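CDP-glucose 4,6-dehydratase (Salmonella enterica subsp. enterica serovar Typhi, PDB 1WVG) catalyses the NAD+-dependent conversion of CDP-D-glucose into CDP-4-dehydro-6-deoxy-D-glucose with loss of water, a step in the biosynthesis of CDP-3,6-dideoxy-D-mannose for lipopolysaccharide O-antigen. Local coordinates at residues A[136-141]-A[301-306]. Residues are numbered along the deposited sequence; the frame is centred on the assembly and turned at random.
Sequences YDNREW and HYLKLD
E140 and N138 carry the polar end of this contact, in which an Asx turn in the loop after strand 126-130 of the Rossmann fold meets the extended loop leading to helix 308-314. The E140 carboxylate spans two successive backbone amides: H301 N gives a 3.0 Å hydrogen bond to the syn lone pair of OE1, and Y302 N reaches OE2, also on its syn side but 15° out of the carboxylate plane, at 2.9 Å. The bend at chi2 (-70°) turns CD toward H301 and Y302. CB of H301 comes within 3.3 Å of OE2, with the carboxylate and imidazole planes 45° apart. N138 works through both branches of its amide. ND2 donates to Y302 O at 2.9 Å, the acceptor lying almost in the amide plane, while OD1 takes the E140 backbone N at 2.7 Å, closing the turn, which probably helps place E140 beside its partners. This hydrogen-bonded end is the tighter one and is bordered by exposed H301. Farther along, the segments draw apart and side-chain contact is sparse around buried L303 and K304: a water accepts from K304 N at 2.9 Å and has only a weak bond to W141 O. K304 NZ forms a salt bridge with D266 and a hydrogen bond with S308 OG of the second subunit, so the contact borders a subunit interface. The L303 side chain lies about 6 Å from the bound CDP-xylose. At the inner end the Y136 hydroxyl bonds to N261 and R192, and the ring's CE1 meets L305 CD2 at 3.8 Å.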
loop_
_atom_site.group_PDB
_atom_site.type_symbol
_atom_site.label_atom_id
_atom_site.label_comp_id
_atom_site.label_asym_id
_atom_site.label_seq_id
_atom_site.Cartn_x
_atom_site.Cartn_y
_atom_site.Cartn_z
ATOM N N TYR A 136 -2.906 1.404 -15.371
ATOM C CA TYR A 136 -2.487 0.915 -14.063
ATOM C C TYR A 136 -1.237 0.071 -14.101
ATOM O O TYR A 136 -1.041 -0.761 -14.977
ATOM C CB TYR A 136 -3.597 0.045 -13.417
ATOM C CG TYR A 136 -4.912 0.766 -13.122
ATOM C CD1 TYR A 136 -6.049 0.528 -13.906
ATOM C CD2 TYR A 136 -5.037 1.656 -12.052
ATOM C CE1 TYR A 136 -7.261 1.177 -13.653
ATOM C CE2 TYR A 136 -6.243 2.311 -11.784
ATOM C CZ TYR A 136 -7.369 2.066 -12.577
ATOM O OH TYR A 136 -8.557 2.717 -12.331
ATOM N N ASP A 137 -0.415 0.235 -13.090
ATOM C CA ASP A 137 0.748 -0.617 -12.991
ATOM C C ASP A 137 0.178 -2.039 -12.919
ATOM O O ASP A 137 -0.648 -2.292 -12.042
ATOM C CB ASP A 137 1.398 -0.234 -11.638
ATOM C CG ASP A 137 2.584 -1.085 -11.371
ATOM O OD1 ASP A 137 3.255 -1.540 -12.263
ATOM O OD2 ASP A 137 2.756 -1.356 -10.114
ATOM N N ASN A 138 0.547 -2.950 -13.825
ATOM C CA ASN A 138 -0.007 -4.314 -13.825
ATOM C C ASN A 138 0.703 -5.309 -12.892
ATOM O O ASN A 138 1.827 -5.719 -13.140
ATOM C CB ASN A 138 -0.205 -4.851 -15.260
ATOM C CG ASN A 138 -1.136 -6.069 -15.341
ATOM O OD1 ASN A 138 -1.156 -6.915 -14.436
ATOM N ND2 ASN A 138 -1.970 -6.151 -16.388
ATOM N N ARG A 139 0.058 -5.680 -11.778
ATOM C CA ARG A 139 0.634 -6.588 -10.807
ATOM C C ARG A 139 0.429 -8.045 -11.180
ATOM O O ARG A 139 0.855 -8.962 -10.467
ATOM C CB ARG A 139 -0.024 -6.315 -9.488
ATOM C CG ARG A 139 0.100 -4.836 -9.201
ATOM C CD ARG A 139 1.417 -4.543 -8.513
ATOM N NE ARG A 139 1.891 -5.735 -7.824
ATOM C CZ ARG A 139 1.820 -5.892 -6.512
ATOM N NH1 ARG A 139 1.304 -4.950 -5.725
ATOM N NH2 ARG A 139 2.262 -7.027 -5.975
ATOM N N GLU A 140 -0.244 -8.247 -12.298
ATOM C CA GLU A 140 -0.511 -9.587 -12.806
ATOM C C GLU A 140 -1.141 -10.421 -11.728
ATOM O O GLU A 140 -0.627 -11.481 -11.369
ATOM C CB GLU A 140 0.765 -10.300 -13.287
ATOM C CG GLU A 140 1.317 -9.700 -14.582
ATOM C CD GLU A 140 0.511 -9.924 -15.847
ATOM O OE1 GLU A 140 0.889 -9.519 -16.938
ATOM O OE2 GLU A 140 -0.604 -10.591 -15.689
ATOM N N TRP A 141 -2.272 -9.959 -11.224
ATOM C CA TRP A 141 -2.913 -10.686 -10.152
ATOM C C TRP A 141 -4.388 -10.913 -10.433
ATOM O O TRP A 141 -4.834 -10.414 -11.450
ATOM C CB TRP A 141 -2.584 -9.906 -8.873
ATOM C CG TRP A 141 -3.217 -8.548 -8.834
ATOM C CD1 TRP A 141 -4.202 -8.036 -9.645
ATOM C CD2 TRP A 141 -2.941 -7.566 -7.833
ATOM N NE1 TRP A 141 -4.536 -6.767 -9.208
ATOM C CE2 TRP A 141 -3.792 -6.478 -8.076
ATOM C CE3 TRP A 141 -2.105 -7.566 -6.719
ATOM C CZ2 TRP A 141 -3.766 -5.349 -7.259
ATOM C CZ3 TRP A 141 -2.092 -6.457 -5.923
ATOM C CH2 TRP A 141 -2.912 -5.356 -6.189
ATOM N N HIS A 301 -0.861 -10.590 -19.058
ATOM C CA HIS A 301 -1.718 -11.760 -19.030
ATOM C C HIS A 301 -3.103 -11.426 -18.446
ATOM O O HIS A 301 -4.163 -11.693 -19.017
ATOM C CB HIS A 301 -1.061 -12.808 -18.107
ATOM C CG HIS A 301 0.279 -13.158 -18.638
ATOM N ND1 HIS A 301 0.514 -13.246 -20.013
ATOM C CD2 HIS A 301 1.447 -13.428 -17.990
ATOM C CE1 HIS A 301 1.794 -13.569 -20.170
ATOM N NE2 HIS A 301 2.381 -13.687 -18.977
ATOM N N TYR A 302 -3.095 -10.858 -17.241
ATOM C CA TYR A 302 -4.358 -10.565 -16.598
ATOM C C TYR A 302 -4.595 -9.113 -16.465
ATOM O O TYR A 302 -3.714 -8.387 -16.012
ATOM C CB TYR A 302 -4.430 -11.055 -15.154
ATOM C CG TYR A 302 -4.135 -12.505 -15.061
ATOM C CD1 TYR A 302 -3.137 -12.935 -14.193
ATOM C CD2 TYR A 302 -4.814 -13.429 -15.855
ATOM C CE1 TYR A 302 -2.818 -14.287 -14.087
ATOM C CE2 TYR A 302 -4.495 -14.785 -15.765
ATOM C CZ TYR A 302 -3.503 -15.208 -14.878
ATOM O OH TYR A 302 -3.177 -16.533 -14.780
ATOM N N LEU A 303 -5.829 -8.762 -16.822
ATOM C CA LEU A 303 -6.309 -7.395 -16.709
ATOM C C LEU A 303 -7.811 -7.326 -16.385
ATOM O O LEU A 303 -8.628 -7.686 -17.224
ATOM C CB LEU A 303 -5.939 -6.506 -17.916
ATOM C CG LEU A 303 -6.434 -5.067 -17.773
ATOM C CD1 LEU A 303 -5.898 -4.514 -16.457
ATOM C CD2 LEU A 303 -5.934 -4.212 -18.938
ATOM N N LYS A 304 -8.168 -6.850 -15.164
ATOM C CA LYS A 304 -9.572 -6.695 -14.766
ATOM C C LYS A 304 -9.721 -5.316 -14.151
ATOM O O LYS A 304 -8.751 -4.739 -13.641
ATOM C CB LYS A 304 -10.013 -7.714 -13.718
ATOM C CG LYS A 304 -10.192 -9.104 -14.299
ATOM C CD LYS A 304 -11.025 -10.033 -13.430
ATOM C CE LYS A 304 -10.621 -10.026 -11.973
ATOM N NZ LYS A 304 -11.291 -11.113 -11.242
ATOM N N LEU A 305 -10.932 -4.787 -14.187
ATOM C CA LEU A 305 -11.234 -3.475 -13.592
ATOM C C LEU A 305 -12.326 -3.589 -12.520
ATOM O O LEU A 305 -13.409 -4.178 -12.750
ATOM C CB LEU A 305 -11.895 -2.560 -14.641
ATOM C CG LEU A 305 -10.956 -2.091 -15.742
ATOM C CD1 LEU A 305 -11.733 -1.271 -16.773
ATOM C CD2 LEU A 305 -9.852 -1.250 -15.107
ATOM N N ASP A 306 -12.082 -2.967 -11.361
ATOM C CA ASP A 306 -13.124 -2.967 -10.334
ATOM C C ASP A 306 -13.989 -1.721 -10.612
ATOM O O ASP A 306 -13.480 -0.602 -10.652
ATOM C CB ASP A 306 -12.512 -2.958 -8.915
ATOM C CG ASP A 306 -13.595 -3.038 -7.862
ATOM O OD1 ASP A 306 -14.566 -2.313 -7.858
ATOM O OD2 ASP A 306 -13.399 -3.919 -6.928
HETATM O O HOH W 1 -6.277 -7.687 -13.077
#